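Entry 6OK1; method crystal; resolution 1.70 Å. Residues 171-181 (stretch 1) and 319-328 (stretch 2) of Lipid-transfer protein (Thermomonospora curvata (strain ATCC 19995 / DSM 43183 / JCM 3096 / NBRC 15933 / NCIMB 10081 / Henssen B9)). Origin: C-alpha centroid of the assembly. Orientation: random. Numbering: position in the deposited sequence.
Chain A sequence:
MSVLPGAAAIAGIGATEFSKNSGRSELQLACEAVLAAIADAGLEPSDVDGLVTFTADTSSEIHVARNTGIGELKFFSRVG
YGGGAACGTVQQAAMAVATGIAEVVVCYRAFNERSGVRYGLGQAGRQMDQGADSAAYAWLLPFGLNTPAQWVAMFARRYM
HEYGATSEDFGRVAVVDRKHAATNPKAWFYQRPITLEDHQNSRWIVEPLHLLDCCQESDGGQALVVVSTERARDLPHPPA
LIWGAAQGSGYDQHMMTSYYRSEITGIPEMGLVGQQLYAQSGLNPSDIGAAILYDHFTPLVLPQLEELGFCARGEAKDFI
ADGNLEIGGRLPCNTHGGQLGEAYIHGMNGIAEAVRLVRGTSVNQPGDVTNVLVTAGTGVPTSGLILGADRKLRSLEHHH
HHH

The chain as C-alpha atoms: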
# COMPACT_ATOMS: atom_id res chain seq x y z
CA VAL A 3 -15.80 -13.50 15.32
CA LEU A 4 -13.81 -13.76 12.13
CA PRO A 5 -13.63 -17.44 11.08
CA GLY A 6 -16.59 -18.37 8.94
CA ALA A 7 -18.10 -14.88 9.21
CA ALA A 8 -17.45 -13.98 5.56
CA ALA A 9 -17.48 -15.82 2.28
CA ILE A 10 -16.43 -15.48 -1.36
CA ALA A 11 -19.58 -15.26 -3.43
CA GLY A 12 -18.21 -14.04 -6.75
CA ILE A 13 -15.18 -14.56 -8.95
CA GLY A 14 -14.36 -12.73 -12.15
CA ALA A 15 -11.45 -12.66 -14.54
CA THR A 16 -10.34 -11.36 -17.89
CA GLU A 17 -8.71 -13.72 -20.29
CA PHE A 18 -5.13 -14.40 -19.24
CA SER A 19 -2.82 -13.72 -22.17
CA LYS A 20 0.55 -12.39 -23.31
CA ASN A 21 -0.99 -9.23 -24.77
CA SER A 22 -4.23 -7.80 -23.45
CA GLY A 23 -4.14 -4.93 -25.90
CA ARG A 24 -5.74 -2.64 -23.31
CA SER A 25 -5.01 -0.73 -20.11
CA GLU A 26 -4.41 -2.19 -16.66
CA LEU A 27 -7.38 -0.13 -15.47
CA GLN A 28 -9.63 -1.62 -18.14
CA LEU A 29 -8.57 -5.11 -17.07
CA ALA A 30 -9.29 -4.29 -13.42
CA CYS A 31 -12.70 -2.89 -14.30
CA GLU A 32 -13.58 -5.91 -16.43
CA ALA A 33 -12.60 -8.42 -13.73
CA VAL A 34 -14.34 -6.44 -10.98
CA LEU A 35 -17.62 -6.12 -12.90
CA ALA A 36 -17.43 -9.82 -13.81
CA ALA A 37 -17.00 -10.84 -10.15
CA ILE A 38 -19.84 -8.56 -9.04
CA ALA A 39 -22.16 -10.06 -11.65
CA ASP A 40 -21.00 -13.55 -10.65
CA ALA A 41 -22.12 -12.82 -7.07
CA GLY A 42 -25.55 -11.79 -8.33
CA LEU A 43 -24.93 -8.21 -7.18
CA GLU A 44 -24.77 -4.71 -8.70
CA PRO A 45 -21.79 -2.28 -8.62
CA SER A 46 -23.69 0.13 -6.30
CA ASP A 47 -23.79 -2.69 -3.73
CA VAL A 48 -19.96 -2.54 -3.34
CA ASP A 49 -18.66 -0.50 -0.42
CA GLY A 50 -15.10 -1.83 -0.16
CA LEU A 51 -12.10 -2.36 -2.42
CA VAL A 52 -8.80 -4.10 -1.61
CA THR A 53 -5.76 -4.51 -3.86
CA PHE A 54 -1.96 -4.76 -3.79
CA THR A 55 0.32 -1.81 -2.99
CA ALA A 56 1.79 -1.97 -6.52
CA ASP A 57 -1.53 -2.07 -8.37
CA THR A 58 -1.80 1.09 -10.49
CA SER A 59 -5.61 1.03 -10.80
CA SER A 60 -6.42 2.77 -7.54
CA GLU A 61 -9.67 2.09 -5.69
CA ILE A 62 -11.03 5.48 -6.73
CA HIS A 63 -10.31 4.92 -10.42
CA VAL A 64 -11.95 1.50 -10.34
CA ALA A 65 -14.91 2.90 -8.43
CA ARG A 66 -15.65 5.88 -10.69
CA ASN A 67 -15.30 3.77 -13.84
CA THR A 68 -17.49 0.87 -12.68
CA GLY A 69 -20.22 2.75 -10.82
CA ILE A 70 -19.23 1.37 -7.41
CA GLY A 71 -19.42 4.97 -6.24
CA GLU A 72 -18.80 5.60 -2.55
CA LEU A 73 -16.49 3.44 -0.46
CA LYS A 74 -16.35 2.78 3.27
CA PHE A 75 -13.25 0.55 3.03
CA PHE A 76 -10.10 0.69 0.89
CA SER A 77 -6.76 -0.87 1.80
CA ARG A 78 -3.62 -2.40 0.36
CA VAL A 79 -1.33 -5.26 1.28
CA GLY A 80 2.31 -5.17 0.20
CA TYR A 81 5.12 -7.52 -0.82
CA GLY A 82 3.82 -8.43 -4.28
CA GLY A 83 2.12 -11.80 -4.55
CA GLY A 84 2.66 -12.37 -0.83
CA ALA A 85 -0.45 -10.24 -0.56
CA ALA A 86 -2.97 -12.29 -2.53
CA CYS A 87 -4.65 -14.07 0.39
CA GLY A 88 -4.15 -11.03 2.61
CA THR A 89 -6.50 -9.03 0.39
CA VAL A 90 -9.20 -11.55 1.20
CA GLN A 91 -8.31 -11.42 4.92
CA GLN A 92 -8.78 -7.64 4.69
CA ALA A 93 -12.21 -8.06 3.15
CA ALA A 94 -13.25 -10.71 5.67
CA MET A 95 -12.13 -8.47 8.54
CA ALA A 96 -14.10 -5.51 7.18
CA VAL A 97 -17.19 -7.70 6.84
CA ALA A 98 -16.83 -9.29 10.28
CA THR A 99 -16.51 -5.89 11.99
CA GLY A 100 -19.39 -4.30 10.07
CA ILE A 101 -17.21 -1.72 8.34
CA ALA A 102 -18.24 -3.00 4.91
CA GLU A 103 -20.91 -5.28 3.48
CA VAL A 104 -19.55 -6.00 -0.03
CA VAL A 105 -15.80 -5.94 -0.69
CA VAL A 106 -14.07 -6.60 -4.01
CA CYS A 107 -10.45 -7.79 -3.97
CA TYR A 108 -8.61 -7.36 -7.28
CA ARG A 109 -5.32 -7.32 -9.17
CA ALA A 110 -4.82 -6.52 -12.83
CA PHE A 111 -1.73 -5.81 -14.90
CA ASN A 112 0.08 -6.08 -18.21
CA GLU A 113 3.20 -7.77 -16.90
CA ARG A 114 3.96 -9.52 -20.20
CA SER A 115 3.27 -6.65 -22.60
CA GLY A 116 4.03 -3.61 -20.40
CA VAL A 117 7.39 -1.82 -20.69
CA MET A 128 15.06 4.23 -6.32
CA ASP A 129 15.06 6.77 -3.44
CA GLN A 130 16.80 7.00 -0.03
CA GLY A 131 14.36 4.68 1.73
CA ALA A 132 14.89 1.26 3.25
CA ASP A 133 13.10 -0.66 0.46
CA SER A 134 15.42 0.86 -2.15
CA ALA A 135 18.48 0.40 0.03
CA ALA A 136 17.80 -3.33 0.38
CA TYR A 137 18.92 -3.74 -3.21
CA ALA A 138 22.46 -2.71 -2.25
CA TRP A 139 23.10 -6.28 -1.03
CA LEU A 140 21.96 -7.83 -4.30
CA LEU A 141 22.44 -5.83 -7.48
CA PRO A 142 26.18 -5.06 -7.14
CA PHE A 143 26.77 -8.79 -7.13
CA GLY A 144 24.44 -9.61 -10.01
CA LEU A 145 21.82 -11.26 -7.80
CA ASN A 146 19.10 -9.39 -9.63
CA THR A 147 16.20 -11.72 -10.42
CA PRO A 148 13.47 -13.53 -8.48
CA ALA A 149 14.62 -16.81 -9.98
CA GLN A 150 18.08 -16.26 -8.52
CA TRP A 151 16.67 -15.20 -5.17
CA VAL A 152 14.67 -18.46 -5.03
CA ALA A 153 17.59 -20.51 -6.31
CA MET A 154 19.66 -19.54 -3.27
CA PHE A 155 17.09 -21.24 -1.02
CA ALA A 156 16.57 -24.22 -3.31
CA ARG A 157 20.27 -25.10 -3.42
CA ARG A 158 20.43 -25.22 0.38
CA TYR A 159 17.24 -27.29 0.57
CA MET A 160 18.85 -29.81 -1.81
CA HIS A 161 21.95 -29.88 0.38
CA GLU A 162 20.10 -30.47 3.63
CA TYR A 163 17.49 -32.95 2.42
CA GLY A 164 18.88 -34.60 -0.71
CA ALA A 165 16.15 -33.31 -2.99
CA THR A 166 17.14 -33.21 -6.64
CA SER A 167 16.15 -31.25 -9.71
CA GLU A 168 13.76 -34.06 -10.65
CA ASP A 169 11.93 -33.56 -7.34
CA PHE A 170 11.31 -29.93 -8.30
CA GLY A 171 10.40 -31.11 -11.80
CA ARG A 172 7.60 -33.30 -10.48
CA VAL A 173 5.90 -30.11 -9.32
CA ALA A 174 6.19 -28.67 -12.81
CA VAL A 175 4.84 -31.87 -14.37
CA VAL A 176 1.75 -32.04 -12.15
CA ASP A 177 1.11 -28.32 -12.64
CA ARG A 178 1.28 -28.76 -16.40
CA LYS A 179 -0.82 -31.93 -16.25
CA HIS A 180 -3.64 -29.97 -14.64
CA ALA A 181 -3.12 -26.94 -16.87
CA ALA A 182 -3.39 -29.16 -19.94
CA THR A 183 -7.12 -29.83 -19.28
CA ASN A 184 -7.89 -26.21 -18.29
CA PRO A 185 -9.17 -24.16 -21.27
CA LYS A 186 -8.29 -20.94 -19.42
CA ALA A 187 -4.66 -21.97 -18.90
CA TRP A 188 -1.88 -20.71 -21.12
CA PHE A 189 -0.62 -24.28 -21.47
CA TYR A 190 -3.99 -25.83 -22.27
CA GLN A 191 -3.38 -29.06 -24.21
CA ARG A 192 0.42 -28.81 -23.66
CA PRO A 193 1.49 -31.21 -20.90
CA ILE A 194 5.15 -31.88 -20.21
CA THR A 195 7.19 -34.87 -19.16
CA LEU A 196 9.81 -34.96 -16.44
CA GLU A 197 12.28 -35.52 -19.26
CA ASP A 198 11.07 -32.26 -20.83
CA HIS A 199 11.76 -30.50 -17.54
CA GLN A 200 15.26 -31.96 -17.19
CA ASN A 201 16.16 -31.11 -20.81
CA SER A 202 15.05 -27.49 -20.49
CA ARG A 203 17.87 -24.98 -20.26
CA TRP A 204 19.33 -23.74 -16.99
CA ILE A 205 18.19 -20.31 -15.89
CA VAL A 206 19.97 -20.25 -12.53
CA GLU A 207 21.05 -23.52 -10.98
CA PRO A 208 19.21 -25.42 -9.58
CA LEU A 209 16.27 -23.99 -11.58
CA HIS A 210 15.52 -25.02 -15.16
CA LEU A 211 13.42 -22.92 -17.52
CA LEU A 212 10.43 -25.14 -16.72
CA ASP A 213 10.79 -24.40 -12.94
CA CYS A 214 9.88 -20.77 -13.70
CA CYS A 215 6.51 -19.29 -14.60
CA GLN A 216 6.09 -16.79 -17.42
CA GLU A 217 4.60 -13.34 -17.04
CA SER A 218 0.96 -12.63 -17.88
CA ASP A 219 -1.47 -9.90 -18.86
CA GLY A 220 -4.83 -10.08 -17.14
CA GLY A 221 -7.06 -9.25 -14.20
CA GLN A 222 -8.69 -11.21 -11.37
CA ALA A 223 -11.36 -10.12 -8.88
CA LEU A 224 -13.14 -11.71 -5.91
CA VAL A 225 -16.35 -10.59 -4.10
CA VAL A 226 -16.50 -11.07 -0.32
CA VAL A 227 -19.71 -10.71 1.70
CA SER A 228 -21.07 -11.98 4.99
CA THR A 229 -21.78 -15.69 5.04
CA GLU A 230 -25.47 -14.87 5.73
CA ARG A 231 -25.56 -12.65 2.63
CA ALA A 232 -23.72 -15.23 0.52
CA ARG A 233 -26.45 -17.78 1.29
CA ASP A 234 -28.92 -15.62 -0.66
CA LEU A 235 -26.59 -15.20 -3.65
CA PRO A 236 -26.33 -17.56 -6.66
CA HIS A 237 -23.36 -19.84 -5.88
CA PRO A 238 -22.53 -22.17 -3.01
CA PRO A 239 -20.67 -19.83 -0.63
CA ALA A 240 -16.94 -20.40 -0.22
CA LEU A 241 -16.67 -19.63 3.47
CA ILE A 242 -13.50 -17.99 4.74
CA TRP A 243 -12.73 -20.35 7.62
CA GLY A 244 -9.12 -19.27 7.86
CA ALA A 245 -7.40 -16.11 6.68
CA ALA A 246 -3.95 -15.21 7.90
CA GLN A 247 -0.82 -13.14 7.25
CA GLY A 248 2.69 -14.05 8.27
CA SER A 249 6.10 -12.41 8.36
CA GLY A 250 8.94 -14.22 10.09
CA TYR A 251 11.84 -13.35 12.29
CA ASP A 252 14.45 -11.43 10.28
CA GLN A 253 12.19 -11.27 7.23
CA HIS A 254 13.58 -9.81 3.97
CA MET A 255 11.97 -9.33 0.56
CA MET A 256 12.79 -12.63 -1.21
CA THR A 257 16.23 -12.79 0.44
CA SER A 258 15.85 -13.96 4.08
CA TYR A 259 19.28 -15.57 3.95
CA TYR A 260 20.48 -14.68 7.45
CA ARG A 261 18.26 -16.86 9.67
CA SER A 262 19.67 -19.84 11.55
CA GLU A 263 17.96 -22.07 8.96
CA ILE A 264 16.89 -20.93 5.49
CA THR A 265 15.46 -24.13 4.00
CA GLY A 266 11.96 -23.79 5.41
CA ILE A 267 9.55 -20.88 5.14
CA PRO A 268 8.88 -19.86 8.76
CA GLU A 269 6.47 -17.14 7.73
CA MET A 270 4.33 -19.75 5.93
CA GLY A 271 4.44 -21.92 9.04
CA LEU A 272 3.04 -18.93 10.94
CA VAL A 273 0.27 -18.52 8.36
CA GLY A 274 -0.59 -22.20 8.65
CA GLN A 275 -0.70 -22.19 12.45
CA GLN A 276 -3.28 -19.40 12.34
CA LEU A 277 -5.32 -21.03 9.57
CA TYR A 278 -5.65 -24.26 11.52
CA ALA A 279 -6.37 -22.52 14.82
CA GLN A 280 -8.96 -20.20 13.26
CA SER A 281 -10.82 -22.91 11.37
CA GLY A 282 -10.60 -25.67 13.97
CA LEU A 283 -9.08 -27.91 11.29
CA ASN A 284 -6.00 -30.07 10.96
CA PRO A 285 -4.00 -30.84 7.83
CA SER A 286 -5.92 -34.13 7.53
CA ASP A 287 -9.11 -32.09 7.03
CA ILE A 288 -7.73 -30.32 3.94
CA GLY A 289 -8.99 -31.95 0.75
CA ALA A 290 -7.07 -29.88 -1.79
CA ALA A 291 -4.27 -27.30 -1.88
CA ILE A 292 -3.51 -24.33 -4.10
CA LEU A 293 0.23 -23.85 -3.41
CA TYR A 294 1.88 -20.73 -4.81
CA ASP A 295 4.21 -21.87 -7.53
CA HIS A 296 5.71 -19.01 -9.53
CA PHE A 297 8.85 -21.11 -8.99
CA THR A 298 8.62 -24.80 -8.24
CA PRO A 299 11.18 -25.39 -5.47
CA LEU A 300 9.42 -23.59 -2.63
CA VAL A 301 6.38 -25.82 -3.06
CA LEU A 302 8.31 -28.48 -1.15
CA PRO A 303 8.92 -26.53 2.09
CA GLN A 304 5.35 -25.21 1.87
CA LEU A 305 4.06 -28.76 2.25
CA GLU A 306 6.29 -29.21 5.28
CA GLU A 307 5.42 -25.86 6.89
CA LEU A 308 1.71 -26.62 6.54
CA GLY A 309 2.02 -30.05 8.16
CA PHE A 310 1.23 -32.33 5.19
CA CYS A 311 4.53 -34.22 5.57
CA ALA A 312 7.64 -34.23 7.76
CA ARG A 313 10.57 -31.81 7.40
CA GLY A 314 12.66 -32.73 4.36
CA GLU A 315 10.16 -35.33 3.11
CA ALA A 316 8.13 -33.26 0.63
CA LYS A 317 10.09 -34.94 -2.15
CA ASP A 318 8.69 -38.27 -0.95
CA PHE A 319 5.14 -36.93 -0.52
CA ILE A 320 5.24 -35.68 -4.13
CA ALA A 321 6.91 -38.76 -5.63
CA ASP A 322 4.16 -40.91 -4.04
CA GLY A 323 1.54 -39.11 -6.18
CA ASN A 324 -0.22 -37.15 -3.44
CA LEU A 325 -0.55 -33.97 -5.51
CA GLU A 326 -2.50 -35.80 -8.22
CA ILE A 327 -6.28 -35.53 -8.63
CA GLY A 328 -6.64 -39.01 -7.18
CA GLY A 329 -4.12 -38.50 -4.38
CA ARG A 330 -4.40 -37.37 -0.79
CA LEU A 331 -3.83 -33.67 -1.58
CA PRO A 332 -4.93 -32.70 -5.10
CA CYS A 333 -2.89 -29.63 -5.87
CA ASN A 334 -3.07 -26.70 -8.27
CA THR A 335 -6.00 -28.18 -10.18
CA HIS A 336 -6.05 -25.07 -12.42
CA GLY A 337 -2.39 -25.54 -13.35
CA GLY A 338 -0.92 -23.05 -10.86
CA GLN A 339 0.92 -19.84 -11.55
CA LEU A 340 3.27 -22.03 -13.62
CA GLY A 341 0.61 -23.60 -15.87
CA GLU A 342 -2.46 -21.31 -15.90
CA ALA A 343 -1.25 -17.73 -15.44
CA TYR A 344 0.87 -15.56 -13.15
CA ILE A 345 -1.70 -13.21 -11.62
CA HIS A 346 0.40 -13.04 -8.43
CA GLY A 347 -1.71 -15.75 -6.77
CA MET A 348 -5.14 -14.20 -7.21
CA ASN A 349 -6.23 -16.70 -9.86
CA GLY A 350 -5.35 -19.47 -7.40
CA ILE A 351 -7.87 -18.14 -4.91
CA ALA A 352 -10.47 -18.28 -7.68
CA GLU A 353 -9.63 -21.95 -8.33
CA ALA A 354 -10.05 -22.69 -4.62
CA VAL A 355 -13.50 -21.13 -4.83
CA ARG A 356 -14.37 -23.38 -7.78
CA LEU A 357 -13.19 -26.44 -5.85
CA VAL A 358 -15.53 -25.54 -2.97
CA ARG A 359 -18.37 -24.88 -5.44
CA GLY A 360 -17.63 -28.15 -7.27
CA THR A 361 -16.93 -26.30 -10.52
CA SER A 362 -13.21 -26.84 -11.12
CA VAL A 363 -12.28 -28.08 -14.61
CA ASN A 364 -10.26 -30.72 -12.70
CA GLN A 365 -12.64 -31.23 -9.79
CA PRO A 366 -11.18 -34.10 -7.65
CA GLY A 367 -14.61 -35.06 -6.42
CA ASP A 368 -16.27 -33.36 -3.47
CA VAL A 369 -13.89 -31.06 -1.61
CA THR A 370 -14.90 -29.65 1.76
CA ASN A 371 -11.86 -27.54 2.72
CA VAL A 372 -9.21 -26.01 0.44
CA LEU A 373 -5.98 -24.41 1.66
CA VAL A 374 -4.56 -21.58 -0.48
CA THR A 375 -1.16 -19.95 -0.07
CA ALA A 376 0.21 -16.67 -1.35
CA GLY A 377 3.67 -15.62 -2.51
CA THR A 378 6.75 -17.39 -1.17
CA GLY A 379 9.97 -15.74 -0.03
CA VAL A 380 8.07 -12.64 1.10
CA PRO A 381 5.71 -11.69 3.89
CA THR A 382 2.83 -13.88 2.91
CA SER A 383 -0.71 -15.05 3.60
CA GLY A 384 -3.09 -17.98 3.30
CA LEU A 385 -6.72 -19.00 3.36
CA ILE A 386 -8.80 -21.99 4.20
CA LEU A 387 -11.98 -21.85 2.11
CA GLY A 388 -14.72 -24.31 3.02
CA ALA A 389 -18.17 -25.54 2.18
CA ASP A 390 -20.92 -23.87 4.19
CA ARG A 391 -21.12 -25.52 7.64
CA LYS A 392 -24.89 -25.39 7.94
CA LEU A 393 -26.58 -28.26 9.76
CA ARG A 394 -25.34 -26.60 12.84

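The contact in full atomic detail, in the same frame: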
# COMPACT_ATOMS: atom_id res chain seq x y z
N GLY A 171 11.07 -30.88 -10.53
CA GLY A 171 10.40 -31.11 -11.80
C GLY A 171 9.05 -31.78 -11.65
O GLY A 171 8.13 -31.50 -12.44
N ARG A 172 8.90 -32.65 -10.66
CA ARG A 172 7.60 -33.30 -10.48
C ARG A 172 6.51 -32.29 -10.20
O ARG A 172 5.35 -32.52 -10.55
CB ARG A 172 7.67 -34.36 -9.39
CG ARG A 172 8.08 -35.69 -9.96
CD ARG A 172 8.11 -36.82 -8.93
NE ARG A 172 9.41 -36.86 -8.28
CZ ARG A 172 10.47 -37.46 -8.78
NH1 ARG A 172 10.40 -38.11 -9.94
NH2 ARG A 172 11.62 -37.40 -8.14
N VAL A 173 6.86 -31.18 -9.55
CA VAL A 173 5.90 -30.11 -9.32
C VAL A 173 5.49 -29.50 -10.65
O VAL A 173 4.31 -29.22 -10.89
CB VAL A 173 6.49 -29.04 -8.39
CG1 VAL A 173 5.54 -27.86 -8.27
CG2 VAL A 173 6.77 -29.60 -7.05
N ALA A 174 6.48 -29.24 -11.50
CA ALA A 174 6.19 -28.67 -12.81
C ALA A 174 5.31 -29.60 -13.62
O ALA A 174 4.35 -29.16 -14.27
CB ALA A 174 7.50 -28.38 -13.55
N VAL A 175 5.60 -30.90 -13.58
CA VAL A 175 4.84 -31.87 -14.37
C VAL A 175 3.38 -31.91 -13.92
O VAL A 175 2.46 -31.89 -14.74
CB VAL A 175 5.50 -33.26 -14.30
CG1 VAL A 175 4.63 -34.30 -14.99
CG2 VAL A 175 6.90 -33.23 -14.92
N VAL A 176 3.15 -31.97 -12.60
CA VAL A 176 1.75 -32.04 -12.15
C VAL A 176 1.03 -30.73 -12.42
O VAL A 176 -0.13 -30.72 -12.86
CB VAL A 176 1.67 -32.47 -10.67
CG1 VAL A 176 2.05 -31.34 -9.73
CG2 VAL A 176 0.24 -32.96 -10.33
N ASP A 177 1.70 -29.58 -12.20
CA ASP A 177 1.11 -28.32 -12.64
C ASP A 177 0.68 -28.38 -14.10
O ASP A 177 -0.43 -27.97 -14.45
CB ASP A 177 2.12 -27.17 -12.50
CG ASP A 177 2.15 -26.52 -11.13
OD1 ASP A 177 1.27 -26.74 -10.29
OD2 ASP A 177 3.11 -25.73 -10.91
N ARG A 178 1.59 -28.78 -14.98
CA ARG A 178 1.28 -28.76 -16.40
C ARG A 178 0.26 -29.84 -16.77
O ARG A 178 -0.50 -29.67 -17.72
CB ARG A 178 2.57 -28.92 -17.21
CG ARG A 178 3.48 -27.65 -17.13
CD ARG A 178 2.92 -26.47 -17.92
NE ARG A 178 2.98 -26.76 -19.35
CZ ARG A 178 3.96 -26.41 -20.18
NH1 ARG A 178 5.00 -25.69 -19.74
NH2 ARG A 178 3.90 -26.77 -21.46
N LYS A 179 0.22 -30.93 -16.01
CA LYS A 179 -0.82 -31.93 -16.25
C LYS A 179 -2.20 -31.32 -16.03
O LYS A 179 -3.13 -31.50 -16.84
CB LYS A 179 -0.60 -33.12 -15.33
CG LYS A 179 -1.65 -34.23 -15.44
CD LYS A 179 -1.21 -35.44 -14.60
CE LYS A 179 -2.18 -36.59 -14.69
NZ LYS A 179 -1.69 -37.74 -13.89
N HIS A 180 -2.36 -30.58 -14.94
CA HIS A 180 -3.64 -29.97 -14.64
C HIS A 180 -3.93 -28.81 -15.57
O HIS A 180 -5.08 -28.60 -15.97
CB HIS A 180 -3.67 -29.52 -13.18
CG HIS A 180 -3.55 -30.65 -12.21
ND1 HIS A 180 -3.21 -30.46 -10.88
CD2 HIS A 180 -3.74 -31.98 -12.36
CE1 HIS A 180 -3.17 -31.63 -10.27
NE2 HIS A 180 -3.51 -32.57 -11.14
N ALA A 181 -2.90 -28.03 -15.93
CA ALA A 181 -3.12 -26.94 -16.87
C ALA A 181 -3.59 -27.47 -18.22
O ALA A 181 -4.37 -26.81 -18.92
CB ALA A 181 -1.85 -26.11 -17.05
N PHE A 319 6.57 -37.19 -0.40
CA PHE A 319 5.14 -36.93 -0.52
C PHE A 319 4.75 -36.72 -1.97
O PHE A 319 3.73 -37.25 -2.43
CB PHE A 319 4.79 -35.71 0.35
CG PHE A 319 3.32 -35.41 0.45
CD1 PHE A 319 2.54 -36.06 1.38
CD2 PHE A 319 2.74 -34.43 -0.34
CE1 PHE A 319 1.19 -35.77 1.49
CE2 PHE A 319 1.39 -34.13 -0.22
CZ PHE A 319 0.62 -34.79 0.69
N ILE A 320 5.56 -35.97 -2.73
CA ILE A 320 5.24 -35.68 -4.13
C ILE A 320 5.48 -36.91 -5.01
O ILE A 320 4.66 -37.25 -5.87
CB ILE A 320 6.07 -34.48 -4.61
CG1 ILE A 320 5.64 -33.25 -3.81
CG2 ILE A 320 5.92 -34.28 -6.13
CD1 ILE A 320 6.55 -32.02 -4.05
N ALA A 321 6.61 -37.58 -4.82
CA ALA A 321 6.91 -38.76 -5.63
C ALA A 321 5.86 -39.86 -5.47
O ALA A 321 5.63 -40.63 -6.41
CB ALA A 321 8.28 -39.31 -5.27
N ASP A 322 5.22 -39.94 -4.30
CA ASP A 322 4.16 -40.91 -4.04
C ASP A 322 2.83 -40.57 -4.72
O ASP A 322 1.88 -41.34 -4.57
CB ASP A 322 3.91 -41.05 -2.54
CG ASP A 322 5.06 -41.73 -1.81
OD1 ASP A 322 5.99 -42.23 -2.45
OD2 ASP A 322 5.02 -41.76 -0.56
N GLY A 323 2.73 -39.44 -5.41
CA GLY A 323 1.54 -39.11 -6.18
C GLY A 323 0.47 -38.35 -5.43
O GLY A 323 -0.69 -38.31 -5.89
N ASN A 324 0.80 -37.73 -4.30
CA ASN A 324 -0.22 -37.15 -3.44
C ASN A 324 -0.75 -35.83 -3.99
O ASN A 324 -1.81 -35.39 -3.55
CB ASN A 324 0.32 -36.91 -2.03
CG ASN A 324 0.41 -38.17 -1.21
OD1 ASN A 324 -0.60 -38.69 -0.76
ND2 ASN A 324 1.62 -38.65 -1.01
N LEU A 325 -0.04 -35.20 -4.92
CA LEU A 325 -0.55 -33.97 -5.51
C LEU A 325 -1.50 -34.21 -6.67
O LEU A 325 -2.07 -33.25 -7.19
CB LEU A 325 0.61 -33.08 -5.99
CG LEU A 325 1.64 -32.68 -4.94
CD1 LEU A 325 2.60 -31.66 -5.50
CD2 LEU A 325 0.98 -32.15 -3.67
N GLU A 326 -1.65 -35.46 -7.10
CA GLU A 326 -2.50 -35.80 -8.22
C GLU A 326 -3.97 -35.71 -7.83
O GLU A 326 -4.32 -35.78 -6.65
CB GLU A 326 -2.19 -37.21 -8.72
CG GLU A 326 -0.74 -37.44 -9.13
CD GLU A 326 -0.41 -36.91 -10.51
OE1 GLU A 326 -1.35 -36.65 -11.30
OE2 GLU A 326 0.79 -36.77 -10.81
N ILE A 327 -4.84 -35.62 -8.85
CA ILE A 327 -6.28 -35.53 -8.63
C ILE A 327 -6.78 -36.70 -7.78
O ILE A 327 -7.69 -36.54 -6.96
CB ILE A 327 -7.03 -35.46 -9.98
CG1 ILE A 327 -6.79 -34.10 -10.64
CG2 ILE A 327 -8.53 -35.70 -9.79
CD1 ILE A 327 -7.27 -34.03 -12.08
N GLY A 328 -6.23 -37.88 -7.99
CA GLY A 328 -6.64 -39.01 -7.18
C GLY A 328 -5.88 -39.22 -5.90
O GLY A 328 -6.13 -40.19 -5.19
O HOH W 1 -3.62 -35.27 -11.42

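How a chain can leave one helix and come back to pack against a second is well illustrated by residues 319-328, which follow one side of the stretch 171-181 of a longer helix. The contact begins in the last turn of the departing helix. Ile320 points toward its partner and meets two residues there: its CG2 lies 3.7 Å from CB of Arg172, and its CD1 lies 3.9 Å from CG2 of Val173, an apolar contact in a buried setting. Beside it, Ala321 is partly covered by Arg172, whose CD lies 4.0 Å from CA of Ala321 and whose NE lies 4.0 Å from its CB.

The chain then turns away. The CA-to-CB bond of Asp322 points away from the partner helix, and Gly323 is the first residue to leave helical phi/psi, in a Schellman motif, its N bonded to O of Ile320 at 3.0 Å. Its positive phi suits glycine, since a CB would be jammed against the preceding carbonyl oxygen. Asn324 makes no contact across the interface but ties the turn back to the helix, ND2 donating to O of Phe319 at 2.9 Å.

A type I turn from Gly323 to Glu326 returns the chain to the partner helix. Leu325 points toward it, with CD1 4.3 Å from CG1 of Val176, while its carbonyl O sits near the plane of the His180 ring, 3.6 Å from CE1.

Polar contacts follow. The CA-to-CB bond of Glu326 runs sideways, yet the side chain bends so that OE1 accepts a hydrogen bond from NZ of the fully extended Lys179 at 2.8 Å, forming a salt bridge. One water extends this link: it donates to OE1 of Glu326 (2.7 Å), accepts from N of Ile327 (2.9 Å) and hydrogen-bonds NE2 of His180 (2.7 Å). Ile327 completes the contact, its CG1 3.7 Å from NE2 of His180. Apolar packing at Ile320 and Leu325 is joined, at Glu326, by a salt bridge and a bridging water.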